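Local coordinates for protein beta-fructofuranosidase, insoluble isoenzyme CWINV1 (Arabidopsis thaliana, PDB 2OXB) that hydrolyses sucrose and 1-kestose, and less readily neokestose and levan, releasing terminal fructose as a cell-wall invertase, at residues 343-347 with 359-363. The protein carries 1 engineered substitution. Sequence-based numbering, arbitrary orientation.
Sequences VKNLR and VYGVT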
loop_
_atom_site.group_PDB
_atom_site.type_symbol
_atom_site.label_atom_id
_atom_site.label_comp_id
_atom_site.label_asym_id
_atom_site.label_seq_id
_atom_site.Cartn_x
_atom_site.Cartn_y
_atom_site.Cartn_z
ATOM N N VAL A 343 -14.633 24.546 -3.336
ATOM C CA VAL A 343 -14.376 23.756 -4.535
ATOM C C VAL A 343 -13.629 24.559 -5.593
ATOM O O VAL A 343 -14.187 25.481 -6.196
ATOM C CB VAL A 343 -15.678 23.263 -5.175
ATOM C CG1 VAL A 343 -16.651 24.432 -5.336
ATOM C CG2 VAL A 343 -15.375 22.629 -6.528
ATOM N N LYS A 344 -12.372 24.192 -5.822
ATOM C CA LYS A 344 -11.552 24.870 -6.810
ATOM C C LYS A 344 -11.750 24.132 -8.124
ATOM O O LYS A 344 -11.539 22.923 -8.207
ATOM C CB LYS A 344 -10.086 24.834 -6.380
ATOM C CG LYS A 344 -9.224 25.928 -6.991
ATOM C CD LYS A 344 -9.098 25.781 -8.502
ATOM C CE LYS A 344 -8.390 26.978 -9.103
ATOM N NZ LYS A 344 -9.154 28.215 -8.860
ATOM N N ASN A 345 -12.181 24.860 -9.146
ATOM C CA ASN A 345 -12.415 24.263 -10.448
ATOM C C ASN A 345 -11.662 24.961 -11.557
ATOM O O ASN A 345 -11.283 26.126 -11.443
ATOM C CB ASN A 345 -13.892 24.296 -10.798
ATOM C CG ASN A 345 -14.159 23.810 -12.197
ATOM O OD1 ASN A 345 -14.344 22.614 -12.434
ATOM N ND2 ASN A 345 -14.158 24.736 -13.147
ATOM N N LEU A 346 -11.475 24.227 -12.644
ATOM C CA LEU A 346 -10.784 24.722 -13.818
ATOM C C LEU A 346 -11.153 23.785 -14.950
ATOM O O LEU A 346 -10.822 22.596 -14.927
ATOM C CB LEU A 346 -9.271 24.712 -13.589
ATOM C CG LEU A 346 -8.728 25.723 -12.577
ATOM C CD1 LEU A 346 -7.419 25.228 -12.020
ATOM C CD2 LEU A 346 -8.573 27.080 -13.229
ATOM N N ARG A 347 -11.866 24.310 -15.935
ATOM C CA ARG A 347 -12.253 23.476 -17.052
ATOM C C ARG A 347 -11.879 24.072 -18.392
ATOM O O ARG A 347 -11.775 25.289 -18.540
ATOM C CB ARG A 347 -13.746 23.197 -17.005
ATOM C CG ARG A 347 -14.611 24.410 -16.812
ATOM C CD ARG A 347 -16.045 23.966 -16.909
ATOM N NE ARG A 347 -16.292 22.866 -15.984
ATOM C CZ ARG A 347 -17.381 22.107 -16.004
ATOM N NH1 ARG A 347 -18.330 22.321 -16.909
ATOM N NH2 ARG A 347 -17.523 21.143 -15.107
ATOM N N VAL A 359 -3.123 26.723 -9.496
ATOM C CA VAL A 359 -4.407 26.428 -8.869
ATOM C C VAL A 359 -4.342 27.235 -7.577
ATOM O O VAL A 359 -3.632 26.846 -6.642
ATOM C CB VAL A 359 -4.537 24.925 -8.522
ATOM C CG1 VAL A 359 -5.975 24.600 -8.129
ATOM C CG2 VAL A 359 -4.096 24.075 -9.694
ATOM N N TYR A 360 -5.085 28.345 -7.531
ATOM C CA TYR A 360 -5.080 29.276 -6.387
ATOM C C TYR A 360 -5.732 28.923 -5.028
ATOM O O TYR A 360 -5.089 28.318 -4.158
ATOM C CB TYR A 360 -5.615 30.645 -6.849
ATOM C CG TYR A 360 -4.699 31.410 -7.804
ATOM C CD1 TYR A 360 -5.082 31.651 -9.120
ATOM C CD2 TYR A 360 -3.465 31.924 -7.377
ATOM C CE1 TYR A 360 -4.271 32.384 -9.988
ATOM C CE2 TYR A 360 -2.641 32.664 -8.239
ATOM C CZ TYR A 360 -3.053 32.891 -9.547
ATOM O OH TYR A 360 -2.274 33.632 -10.420
ATOM N N GLY A 361 -6.988 29.339 -4.846
ATOM C CA GLY A 361 -7.706 29.125 -3.593
ATOM C C GLY A 361 -7.854 27.722 -3.019
ATOM O O GLY A 361 -8.955 27.154 -3.003
ATOM N N VAL A 362 -6.756 27.173 -2.512
ATOM C CA VAL A 362 -6.765 25.827 -1.939
ATOM C C VAL A 362 -5.553 25.590 -1.047
ATOM O O VAL A 362 -4.465 26.110 -1.309
ATOM C CB VAL A 362 -6.764 24.729 -3.042
ATOM C CG1 VAL A 362 -8.152 24.573 -3.621
ATOM C CG2 VAL A 362 -5.760 25.088 -4.146
ATOM N N THR A 363 -5.747 24.817 0.015
ATOM C CA THR A 363 -4.637 24.508 0.902
ATOM C C THR A 363 -3.710 23.594 0.099
ATOM O O THR A 363 -3.773 22.371 0.208
ATOM C CB THR A 363 -5.114 23.812 2.220
ATOM O OG1 THR A 363 -6.181 22.897 1.942
ATOM C CG2 THR A 363 -5.589 24.849 3.226
#
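The aliphatic chain of Lys344 lies against Val359 and Val362, touching each through its CG1 methyl. Near the root of the lysine, Lys344 CB sits 3.4 Å from Val362 CG1, and these two side chains cross at about a right angle. Because CG is anti to the backbone N (chi1 -157°) and the chain then bends at chi2 (-65°), the outer methylenes are carried on to Val359. There Lys344 CD comes within 3.4 Å of Val359 CG1, with CE alongside the same methyl. Lys344 CE also approaches the backbone at Tyr360 N (3.9 Å), whereas the tyrosine ring leads away from 343-347. Leu346, two residues along the strand, adds a looser apolar touch, its CD1 4.2 Å from Val359 CG1, so one methyl receives both side chains. The loop bends sharply at Gly361, where a weak bond from Val362 N to Tyr360 O gives a turn of inverse-gamma type. With an alanine in place of Lys344, CB would still meet Val362, but a gap would probably open over Val359, whose CG1 would lose its closest neighbours here. Ala528 of strand 521-530 touches both Lys344 and Val359. This surface packing sets strand 344-351 against the end of strand 355-359, which belongs to the other sheet, and the loop that follows it, at a margin of the C-terminal β-sandwich characteristic of glycoside hydrolase family 32.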